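Local coordinates for NikO protein (Streptomyces tendae, PDB 4FQD), which is an enolpyruvyl transferase essential in nikkomycin biosynthesis and belongs to the MurA branch of the EPSP synthase family, at residues Asp302-Met307 against Pro345-Leu350; Tyr353-Thr358 against Asp392-Pro397. The protein carries 4 engineered substitutions. All coordinates share one frame; numbering follows the deposited sequence.

Contact 1 of 2, residues Asp302-Met307 against Pro345-Leu350; sequences DLLDRM and PFLALL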
# COMPACT_ATOMS: atom_id res chain seq x y z
N ASP A 302 0.09 11.03 9.52
CA ASP A 302 1.38 10.37 9.33
C ASP A 302 1.85 10.58 7.90
O ASP A 302 3.04 10.73 7.64
CB ASP A 302 1.28 8.88 9.66
CG ASP A 302 2.57 8.14 9.37
OD1 ASP A 302 3.57 8.38 10.07
OD2 ASP A 302 2.58 7.30 8.44
N LEU A 303 0.90 10.58 6.97
CA LEU A 303 1.20 10.85 5.57
C LEU A 303 1.61 12.30 5.37
O LEU A 303 2.57 12.59 4.67
CB LEU A 303 -0.01 10.52 4.69
CG LEU A 303 -0.29 9.04 4.46
CD1 LEU A 303 -1.55 8.88 3.62
CD2 LEU A 303 0.89 8.37 3.79
N LEU A 304 0.87 13.21 6.00
CA LEU A 304 1.15 14.64 5.91
C LEU A 304 2.56 14.96 6.41
O LEU A 304 3.26 15.78 5.83
CB LEU A 304 0.12 15.45 6.71
CG LEU A 304 -1.31 15.45 6.18
CD1 LEU A 304 -2.20 16.31 7.06
CD2 LEU A 304 -1.36 15.92 4.73
N ASP A 305 2.96 14.29 7.49
CA ASP A 305 4.29 14.48 8.05
C ASP A 305 5.35 13.93 7.10
O ASP A 305 6.44 14.50 6.98
CB ASP A 305 4.40 13.79 9.41
CG ASP A 305 5.79 13.93 10.02
OD1 ASP A 305 6.40 15.01 9.87
OD2 ASP A 305 6.26 12.97 10.65
N ARG A 306 5.03 12.84 6.43
CA ARG A 306 5.95 12.22 5.48
C ARG A 306 6.09 13.04 4.20
O ARG A 306 7.13 13.02 3.55
CB ARG A 306 5.51 10.78 5.17
CG ARG A 306 5.88 9.78 6.25
CD ARG A 306 4.94 8.58 6.24
NE ARG A 306 4.88 7.92 4.94
CZ ARG A 306 4.01 6.96 4.64
NH1 ARG A 306 3.13 6.54 5.55
NH2 ARG A 306 4.02 6.40 3.43
N MET A 307 5.03 13.76 3.85
CA MET A 307 5.05 14.60 2.66
C MET A 307 5.75 15.93 2.93
O MET A 307 6.16 16.62 2.00
CB MET A 307 3.63 14.84 2.14
CG MET A 307 2.90 13.57 1.72
SD MET A 307 1.27 13.89 1.00
CE MET A 307 1.73 14.45 -0.63
N PRO A 345 -8.56 11.50 -2.26
CA PRO A 345 -8.51 12.46 -3.37
C PRO A 345 -7.73 13.73 -3.04
O PRO A 345 -7.06 14.29 -3.91
CB PRO A 345 -9.99 12.80 -3.60
CG PRO A 345 -10.73 11.62 -3.10
CD PRO A 345 -9.95 11.14 -1.92
N PHE A 346 -7.81 14.18 -1.79
CA PHE A 346 -7.11 15.39 -1.37
C PHE A 346 -5.61 15.14 -1.24
O PHE A 346 -4.80 16.04 -1.44
CB PHE A 346 -7.69 15.92 -0.06
CG PHE A 346 -9.17 16.16 -0.11
CD1 PHE A 346 -9.69 17.30 -0.69
CD2 PHE A 346 -10.05 15.22 0.41
CE1 PHE A 346 -11.05 17.52 -0.75
CE2 PHE A 346 -11.42 15.43 0.36
CZ PHE A 346 -11.92 16.58 -0.22
N LEU A 347 -5.25 13.91 -0.89
CA LEU A 347 -3.86 13.52 -0.80
C LEU A 347 -3.26 13.37 -2.20
O LEU A 347 -2.06 13.56 -2.40
CB LEU A 347 -3.72 12.21 -0.02
CG LEU A 347 -4.22 12.28 1.42
CD1 LEU A 347 -4.17 10.91 2.08
CD2 LEU A 347 -3.40 13.28 2.22
N ALA A 348 -4.11 13.03 -3.16
CA ALA A 348 -3.69 12.92 -4.55
C ALA A 348 -3.34 14.30 -5.10
O ALA A 348 -2.37 14.45 -5.85
CB ALA A 348 -4.79 12.28 -5.39
N LEU A 349 -4.13 15.30 -4.73
CA LEU A 349 -3.88 16.67 -5.16
C LEU A 349 -2.59 17.20 -4.55
O LEU A 349 -1.82 17.90 -5.21
CB LEU A 349 -5.05 17.57 -4.78
CG LEU A 349 -4.93 19.05 -5.16
CD1 LEU A 349 -4.65 19.20 -6.65
CD2 LEU A 349 -6.19 19.81 -4.77
N LEU A 350 -2.35 16.86 -3.29
CA LEU A 350 -1.11 17.23 -2.61
C LEU A 350 0.09 16.56 -3.27
O LEU A 350 1.18 17.11 -3.30
CB LEU A 350 -1.18 16.86 -1.13
CG LEU A 350 -2.11 17.69 -0.25
CD1 LEU A 350 -2.22 17.08 1.14
CD2 LEU A 350 -1.63 19.13 -0.16

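Contact 2 of 2, residues Tyr353-Thr358 against Asp392-Pro397; sequences YAEGPT and DGPCPP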
# COMPACT_ATOMS: atom_id res chain seq x y z
N TYR A 353 2.07 18.21 -6.02
CA TYR A 353 3.05 19.21 -5.62
C TYR A 353 4.29 18.56 -5.01
O TYR A 353 5.22 19.24 -4.60
CB TYR A 353 2.43 20.20 -4.63
CG TYR A 353 1.39 21.10 -5.25
CD1 TYR A 353 0.10 20.65 -5.47
CD2 TYR A 353 1.69 22.41 -5.60
CE1 TYR A 353 -0.86 21.47 -6.03
CE2 TYR A 353 0.74 23.24 -6.16
CZ TYR A 353 -0.53 22.77 -6.37
OH TYR A 353 -1.48 23.59 -6.93
N ALA A 354 4.28 17.23 -4.95
CA ALA A 354 5.42 16.48 -4.44
C ALA A 354 6.40 16.16 -5.56
O ALA A 354 6.01 16.06 -6.72
CB ALA A 354 4.96 15.21 -3.76
N GLU A 355 7.68 16.01 -5.21
CA GLU A 355 8.70 15.69 -6.20
C GLU A 355 8.92 14.18 -6.31
O GLU A 355 9.77 13.62 -5.63
CB GLU A 355 10.01 16.41 -5.89
CG GLU A 355 9.96 17.90 -6.17
CD GLU A 355 11.32 18.56 -6.03
OE1 GLU A 355 12.23 17.95 -5.43
OE2 GLU A 355 11.48 19.70 -6.53
N GLY A 356 8.14 13.54 -7.18
CA GLY A 356 8.22 12.11 -7.35
C GLY A 356 6.84 11.49 -7.51
O GLY A 356 5.83 12.19 -7.49
N PRO A 357 6.80 10.16 -7.66
CA PRO A 357 5.54 9.42 -7.85
C PRO A 357 4.82 9.17 -6.53
O PRO A 357 5.42 8.67 -5.58
CB PRO A 357 6.00 8.08 -8.45
CG PRO A 357 7.49 8.22 -8.68
CD PRO A 357 7.96 9.27 -7.74
N THR A 358 3.53 9.50 -6.48
CA THR A 358 2.70 9.15 -5.34
C THR A 358 1.78 7.99 -5.71
O THR A 358 1.02 8.07 -6.67
CB THR A 358 1.85 10.34 -4.86
OG1 THR A 358 2.68 11.28 -4.17
CG2 THR A 358 0.75 9.87 -3.92
N ASP A 392 2.14 11.54 -10.94
CA ASP A 392 3.52 11.83 -11.34
C ASP A 392 3.91 13.27 -11.02
O ASP A 392 3.92 14.13 -11.90
CB ASP A 392 3.72 11.55 -12.83
CG ASP A 392 3.68 10.08 -13.15
OD1 ASP A 392 4.16 9.27 -12.33
OD2 ASP A 392 3.17 9.72 -14.24
N GLY A 393 4.23 13.53 -9.76
CA GLY A 393 4.66 14.85 -9.34
C GLY A 393 6.11 15.12 -9.70
O GLY A 393 6.90 14.18 -9.81
N PRO A 394 6.47 16.40 -9.89
CA PRO A 394 5.57 17.55 -9.77
C PRO A 394 4.70 17.74 -11.00
O PRO A 394 5.19 17.67 -12.13
CB PRO A 394 6.54 18.74 -9.64
CG PRO A 394 7.91 18.14 -9.46
CD PRO A 394 7.86 16.81 -10.13
N CYS A 395 3.41 17.98 -10.78
CA CYS A 395 2.49 18.26 -11.88
C CYS A 395 1.30 19.09 -11.39
O CYS A 395 0.15 18.64 -11.48
CB CYS A 395 2.00 16.95 -12.51
SG CYS A 395 1.26 15.79 -11.34
N PRO A 396 1.56 20.30 -10.89
CA PRO A 396 0.48 21.12 -10.34
C PRO A 396 -0.49 21.58 -11.43
O PRO A 396 -0.06 21.79 -12.57
CB PRO A 396 1.22 22.32 -9.75
CG PRO A 396 2.45 22.44 -10.57
CD PRO A 396 2.84 21.03 -10.92
N PRO A 397 -1.78 21.72 -11.09
CA PRO A 397 -2.80 22.16 -12.05
C PRO A 397 -2.52 23.58 -12.53
O PRO A 397 -2.20 24.45 -11.72
CB PRO A 397 -4.09 22.11 -11.23
CG PRO A 397 -3.65 22.22 -9.81
CD PRO A 397 -2.34 21.51 -9.74

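Contact 1 of 2, residues Asp302-Met307 against Pro345-Leu350
Leu347, Met307 and Leu350 carry this contact between helices 298-307 and 344-351, whose facing segments run in the same direction within 2°, their local axes 11.9 Å apart. At that spacing the backbones stay apart, and long apolar side chains must bridge the gap; no hydrogen bond joins the segments. Leu347 reaches across with a forked end suited to two neighbours: its CD1 meets Leu303 CD1 at 3.7 Å, while its CD2 lies 4.2 Å from Leu304 CD2. It crosses each of these leucines at about a right angle. One turn on, Met307 faces Leu350 with their CA atoms 8.5 Å apart. An unbranched thioether suits this span, since the bend at chi3 (77°) turns CE onto the base of the leucine, 3.8 Å from Leu350 CB and also against its carbonyl carbon. The other end of Leu350 is engaged too, with CD1 placed 3.9 Å from Leu304 CD2. Every touching residue is buried. Phe332 of strand 331-334 packs on both Leu303 and Leu347, and Leu277 of helix 265-278 touches Leu350. Farther round helix 298-307, Arg306 NH1 makes a salt bridge with Asp302 OD2, and Leu303 CD2 lies over one face of the guanidinium. Near-parallel helices packed inside a domain against an outer sheet are characteristic of the inverse beta/alpha barrel of EPSP synthase-family enzymes.

Contact 2 of 2, residues Tyr353-Thr358 against Asp392-Pro397
Tyr353 turns its ring against two consecutive prolines, Pro396 and Pro397. CG lies anti to the carbonyl carbon (chi1 -69°), and the ring beyond it comes back to the other segment although CB points away. Pro396 CB sits over one face in a CH-pi contact, 4.0 Å from the centroid of the Tyr353 ring and displaced toward CE2. The phenol end meets the next proline, with Tyr353 OH 3.6 Å from Pro397 CD. A broad aromatic suits these rigid rings, which offer it C-H groups. Ala354 contributes its backbone: its O approaches Gly393 CA at 3.2 Å in a CA-H...O contact, an approach possible because Gly393 has no CB to block it. Glu355 brings its CG to within 3.9 Å of Pro394 CG, its side chain slanting across that ring. Gly356, at a positive phi of 139°, adopts a backbone shape that suits a residue without a side chain. Its N donates to Gly393 O at 3.0 Å, from well above the carbonyl plane and with a bent N-H...O angle of 136°; the return bond from Gly393 N to Gly356 O is weak. Pro357 follows in a non-hydrogen-bonded pair with Asp392, where its missing N-H costs no bond to that partner. Asp392 OD2 forms a salt bridge with Arg390. A cis peptide bond precedes Pro394, consistent with the chain changing course here. This is the end of an antiparallel pair, the two middle strands of a four-stranded mixed sheet, with prolines packed beyond it; such outer sheets around inner helices make the inverse beta/alpha barrel of the EPSP synthase family.

In the fold
Contact 1 closes before contact 2 opens, and the two follow directly: helix 344-351 ends and the chain passes through Tyr353 into strand 356-362. Their centres are 11 Å apart. Contact 1 is buried between helices, about 19 Å from the centre of the chain, whereas contact 2 lies at the surface, about 27 Å from it on the same side. Strand 331-334 ties them together. It runs parallel to strand 356-362 in the sheet of contact 2, with helix 344-351 as the connection in a beta-alpha-beta crossover, and its Phe332 packs on contact 1. Together they span one domain from inner helices to outer sheet, the layering of the inverse beta/alpha barrel.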